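Local coordinates for protein dipeptidase AC. Metallo peptidase. MEROPS family M19 (Rhodobacter sphaeroides, PDB 3LY0) that probably hydrolyses dipeptides at a two-zinc active site, where it is caught here holding a phosphinate mimic of L-Ala-D-Ala, at residues 215-219 with 249-254; 176-182 with 240-244. All coordinates share one frame; numbering follows the deposited sequence.

In the fold
Contact 2 lies at the dipeptide pocket of this TIM-barrel peptidase: Phe178 and Arg244 line it, and the Arg244 side chain comes within about 4 Å of a zinc ion. Contact 1, between 215-219 and 249-254, packs helix 215-224 against helix 248-256, farther from the site; its Gln250 side chain stays about 14 Å from the inhibitor, and the Phe218 side chain is about 10 Å from that of the zinc ligand His212. The centres of the two contacts are about 15 Å apart. Their segments alternate along the chain, and 240-244 runs, four residues on, into helix 248-256, which carries 249-254.

Contact 1: 215-219 with 249-254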
# COMPACT_ATOMS: atom_id res chain seq x y z
N GLU A 215 6.02 -15.85 -0.00
CA GLU A 215 7.25 -15.91 0.77
C GLU A 215 8.47 -16.25 -0.10
O GLU A 215 9.56 -15.71 0.09
CB GLU A 215 7.11 -16.91 1.92
CG GLU A 215 8.27 -16.82 2.92
CD GLU A 215 8.01 -17.54 4.22
OE1 GLU A 215 6.87 -17.99 4.45
OE2 GLU A 215 8.95 -17.64 5.03
N LYS A 216 8.28 -17.14 -1.07
CA LYS A 216 9.39 -17.49 -1.94
C LYS A 216 9.79 -16.29 -2.80
O LYS A 216 10.98 -16.04 -2.99
CB LYS A 216 9.08 -18.70 -2.82
CG LYS A 216 9.02 -20.01 -2.03
CD LYS A 216 8.88 -21.22 -2.95
CE LYS A 216 8.66 -22.51 -2.15
NZ LYS A 216 7.23 -22.70 -1.76
N GLY A 217 8.81 -15.54 -3.28
CA GLY A 217 9.10 -14.35 -4.06
C GLY A 217 9.80 -13.31 -3.19
O GLY A 217 10.74 -12.65 -3.63
N PHE A 218 9.32 -13.19 -1.95
CA PHE A 218 9.93 -12.29 -0.98
C PHE A 218 11.41 -12.65 -0.78
O PHE A 218 12.28 -11.79 -0.80
CB PHE A 218 9.16 -12.40 0.34
CG PHE A 218 9.76 -11.61 1.48
CD1 PHE A 218 9.21 -10.40 1.86
CD2 PHE A 218 10.86 -12.10 2.17
CE1 PHE A 218 9.76 -9.68 2.93
CE2 PHE A 218 11.41 -11.39 3.23
CZ PHE A 218 10.87 -10.18 3.61
N ASP A 219 11.68 -13.94 -0.60
CA ASP A 219 13.07 -14.38 -0.42
C ASP A 219 13.94 -14.03 -1.63
O ASP A 219 15.10 -13.66 -1.47
CB ASP A 219 13.13 -15.89 -0.16
CG ASP A 219 12.63 -16.27 1.23
OD1 ASP A 219 12.52 -15.38 2.10
OD2 ASP A 219 12.34 -17.46 1.44
N ARG A 249 10.61 -13.80 10.68
CA ARG A 249 11.77 -14.03 9.83
C ARG A 249 11.81 -12.99 8.72
O ARG A 249 12.86 -12.42 8.42
CB ARG A 249 11.75 -15.43 9.23
CG ARG A 249 13.05 -15.78 8.51
CD ARG A 249 12.93 -17.07 7.71
NE ARG A 249 11.95 -16.94 6.64
CZ ARG A 249 12.22 -16.48 5.42
NH1 ARG A 249 13.46 -16.12 5.11
NH2 ARG A 249 11.26 -16.38 4.52
N GLN A 250 10.66 -12.74 8.11
CA GLN A 250 10.57 -11.71 7.08
C GLN A 250 10.87 -10.32 7.65
O GLN A 250 11.58 -9.51 7.04
CB GLN A 250 9.19 -11.74 6.42
CG GLN A 250 8.96 -12.95 5.54
CD GLN A 250 7.55 -12.96 4.98
OE1 GLN A 250 6.59 -12.99 5.73
NE2 GLN A 250 7.43 -12.91 3.65
N LEU A 251 10.31 -10.03 8.82
CA LEU A 251 10.58 -8.75 9.47
C LEU A 251 12.09 -8.56 9.72
O LEU A 251 12.62 -7.46 9.56
CB LEU A 251 9.80 -8.62 10.78
CG LEU A 251 8.27 -8.56 10.66
CD1 LEU A 251 7.65 -8.55 12.05
CD2 LEU A 251 7.81 -7.35 9.87
N ALA A 252 12.77 -9.63 10.14
CA ALA A 252 14.19 -9.53 10.43
C ALA A 252 14.98 -9.19 9.17
O ALA A 252 15.93 -8.42 9.21
CB ALA A 252 14.71 -10.82 11.05
N MET A 253 14.58 -9.77 8.04
CA MET A 253 15.22 -9.47 6.77
C MET A 253 14.97 -8.02 6.35
O MET A 253 15.87 -7.34 5.87
CB MET A 253 14.75 -10.47 5.72
CG MET A 253 15.03 -11.92 6.14
SD MET A 253 14.05 -13.19 5.31
CE MET A 253 14.58 -12.93 3.64
N ILE A 254 13.74 -7.54 6.55
CA ILE A 254 13.41 -6.15 6.25
C ILE A 254 14.27 -5.22 7.11
O ILE A 254 14.84 -4.25 6.61
CB ILE A 254 11.91 -5.88 6.44
CG1 ILE A 254 11.09 -6.62 5.38
CG2 ILE A 254 11.61 -4.37 6.42
CD1 ILE A 254 9.59 -6.67 5.65
O HOH W 1 9.15 -17.07 7.61
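Arg249 meets two carboxylates, those of Glu215 and Asp219, and the salt-bridge network they form spans two nearly parallel helices, whose local axes run 11.7 Å apart at 21°. Helices 215-224 and 248-256, which follow strands 207-208 and 230-231, are neighbouring helices of the TIM-barrel fold. NH2 gives one bond to Glu215 OE2 at 2.7 Å, taking the anti lone pair, with carboxylate and guanidinium almost coplanar. The same nitrogen also reaches Asp219 OD1 at 2.9 Å through the syn lone pair. NH1 adds a longer, more bent bond to that oxygen, from above the carboxylate plane, so the guanidinium meets Asp219 end-on with both nitrogens on one atom and with the two planes steeply inclined, 75° apart. A water bridges Glu215 and Arg249, donating to OE2 of the first and accepting from NE of the second.

Beside this polar network the Phe218 ring fills the space between the helices. Its CG stands anti to the backbone N (chi1 175°), which carries the ring across to the second helix. Gln250 lies over one face: its CG makes a CH-pi contact 3.9 Å from the ring centroid, and NE2 sits 3.4 Å from Phe218 CG, above the plane and toward the rim. OE1 of that amide accepts from the backbone N of Thr247, just ahead of the helix.

At the ring edge, Met253 makes a Met-aromatic contact, with SD 5.2 Å from the centroid. Its CE touches Phe218 CE2 at 3.5 Å, while Ile254 CG1 meets CZ at 4.0 Å.

The charged groups thus sit toward solvent while Phe218, Gln250 and Ile254 are buried, with Met253 between the two. Shared by two carboxylates, Arg249 probably offsets the mutual repulsion of Glu215 and Asp219 and favours their ionised forms.

Contact 2: 176-182 with 240-244; sequences VPFRFPG and TPSTR. With LY0 ((2R)-3-[(R)-[(1R)-1-aminoethyl](hydroxy)phosphoryl]-2-methylpropanoic acid), chain C.
Thr240 begins the second segment by laying CG2 against CE1 of the Phe180 ring, its hydroxyl being bonded to the backbone O of Arg271. Pro241 follows on the same ring, CD 3.5 Å from Phe180 CE1, and forms the centre of an inverse gamma turn; its O accepts from Gly182 N at 2.9 Å, just after the cis peptide bond preceding Pro181. Ser242 OG accepts from Arg244 N in an ST turn, and a water joins that hydroxyl to Arg179 O. These turns belong to a loop after strand 230-231 of the TIM-barrel fold, which reaches the pocket through Arg244. Thr243 is held through both hydroxyl and backbone: OG1 donates to Pro177 O at 2.6 Å, in the carbonyl plane, and accepts from Arg179 N, while its own N donates to Arg179 O in a nearly straight bond (N-H...O 172°). With a valine here the backbone bond could persist, but Pro177 O and Arg179 N would probably lose their shared partner. Arg244, bent at chi2 and chi3 past Val176 CG2 and alongside Phe178, offers NE to the inhibitor's O61 at 2.7 Å and NH2 to its O62 at 3.0 Å, while O61 also lies at the edge of the Phe178 ring.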
# COMPACT_ATOMS: atom_id res chain seq x y z
N VAL A 176 0.15 -13.98 -2.89
CA VAL A 176 -0.54 -14.87 -1.98
C VAL A 176 -2.03 -14.84 -2.25
O VAL A 176 -2.59 -13.79 -2.55
CB VAL A 176 -0.31 -14.51 -0.48
CG1 VAL A 176 1.15 -14.64 -0.11
CG2 VAL A 176 -0.87 -13.11 -0.14
N PRO A 177 -2.70 -15.99 -2.14
CA PRO A 177 -4.16 -15.93 -2.08
C PRO A 177 -4.57 -15.37 -0.74
O PRO A 177 -3.78 -15.44 0.22
CB PRO A 177 -4.55 -17.41 -2.16
CG PRO A 177 -3.39 -18.12 -1.54
CD PRO A 177 -2.18 -17.36 -2.01
N PHE A 178 -5.76 -14.81 -0.64
CA PHE A 178 -6.28 -14.36 0.64
C PHE A 178 -6.77 -15.56 1.44
O PHE A 178 -7.71 -16.24 1.02
CB PHE A 178 -7.43 -13.38 0.45
CG PHE A 178 -7.02 -12.13 -0.26
CD1 PHE A 178 -6.34 -11.13 0.43
CD2 PHE A 178 -7.29 -11.96 -1.60
CE1 PHE A 178 -5.95 -9.97 -0.21
CE2 PHE A 178 -6.90 -10.80 -2.25
CZ PHE A 178 -6.23 -9.81 -1.56
N ARG A 179 -6.12 -15.82 2.57
CA ARG A 179 -6.46 -16.98 3.38
C ARG A 179 -6.22 -16.68 4.85
O ARG A 179 -5.32 -15.92 5.20
CB ARG A 179 -5.61 -18.17 2.93
CG ARG A 179 -5.62 -19.38 3.83
CD ARG A 179 -4.65 -20.42 3.29
NE ARG A 179 -5.00 -20.80 1.92
CZ ARG A 179 -4.14 -20.98 0.92
NH1 ARG A 179 -2.83 -20.84 1.11
NH2 ARG A 179 -4.59 -21.33 -0.27
N PHE A 180 -7.03 -17.27 5.72
CA PHE A 180 -6.79 -17.19 7.15
C PHE A 180 -7.32 -18.45 7.82
O PHE A 180 -8.46 -18.83 7.57
CB PHE A 180 -7.50 -15.99 7.78
CG PHE A 180 -7.20 -15.81 9.24
CD1 PHE A 180 -6.19 -14.95 9.65
CD2 PHE A 180 -7.89 -16.54 10.21
CE1 PHE A 180 -5.89 -14.80 10.99
CE2 PHE A 180 -7.59 -16.39 11.56
CZ PHE A 180 -6.59 -15.52 11.95
N PRO A 181 -6.50 -19.11 8.66
CA PRO A 181 -5.10 -18.78 8.90
C PRO A 181 -4.23 -19.44 7.84
O PRO A 181 -4.65 -20.42 7.21
CB PRO A 181 -4.84 -19.43 10.27
CG PRO A 181 -5.69 -20.64 10.23
CD PRO A 181 -6.97 -20.19 9.55
N GLY A 182 -3.04 -18.92 7.61
CA GLY A 182 -2.13 -19.58 6.70
C GLY A 182 -0.79 -18.88 6.59
O GLY A 182 -0.68 -17.68 6.86
N THR A 240 -1.52 -11.70 13.67
CA THR A 240 -2.65 -12.14 12.85
C THR A 240 -2.11 -12.98 11.70
O THR A 240 -1.50 -12.44 10.78
CB THR A 240 -3.38 -10.92 12.24
OG1 THR A 240 -3.94 -10.12 13.29
CG2 THR A 240 -4.48 -11.35 11.28
N PRO A 241 -2.30 -14.30 11.76
CA PRO A 241 -1.72 -15.22 10.76
C PRO A 241 -2.48 -15.26 9.44
O PRO A 241 -2.89 -16.33 8.97
CB PRO A 241 -1.77 -16.57 11.47
CG PRO A 241 -2.98 -16.45 12.34
CD PRO A 241 -2.91 -15.04 12.88
N SER A 242 -2.65 -14.09 8.84
CA SER A 242 -3.16 -13.96 7.47
C SER A 242 -2.02 -14.19 6.48
O SER A 242 -0.89 -13.80 6.73
CB SER A 242 -3.71 -12.55 7.25
OG SER A 242 -3.85 -12.27 5.87
N THR A 243 -2.32 -14.82 5.35
CA THR A 243 -1.31 -14.98 4.29
C THR A 243 -0.69 -13.65 3.84
O THR A 243 0.41 -13.64 3.27
CB THR A 243 -1.91 -15.66 3.05
OG1 THR A 243 -3.13 -14.99 2.71
CG2 THR A 243 -2.24 -17.13 3.38
N ARG A 244 -1.40 -12.55 4.08
CA ARG A 244 -0.94 -11.22 3.67
C ARG A 244 0.07 -10.57 4.62
O ARG A 244 0.71 -9.57 4.26
CB ARG A 244 -2.13 -10.31 3.44
CG ARG A 244 -2.72 -10.43 2.05
CD ARG A 244 -1.86 -9.68 1.03
NE ARG A 244 -2.12 -8.24 1.05
CZ ARG A 244 -1.31 -7.32 1.56
NH1 ARG A 244 -0.16 -7.64 2.14
NH2 ARG A 244 -1.65 -6.04 1.47
P LY0 C . -5.89 -4.07 -1.90
C1 LY0 C . -7.91 -4.58 -3.77
N1 LY0 C . -6.22 -2.84 -4.26
C2 LY0 C . -7.01 -3.49 -3.23
C4 LY0 C . -6.87 -4.53 -0.42
C5 LY0 C . -6.53 -5.86 0.19
C6 LY0 C . -5.04 -6.07 0.35
C7 LY0 C . -7.35 -6.23 1.40
O31 LY0 C . -4.95 -2.92 -1.64
O32 LY0 C . -5.06 -5.28 -2.44
O61 LY0 C . -4.58 -7.32 0.61
O62 LY0 C . -4.24 -5.14 0.22
O HOH W 2 -6.28 -13.12 5.28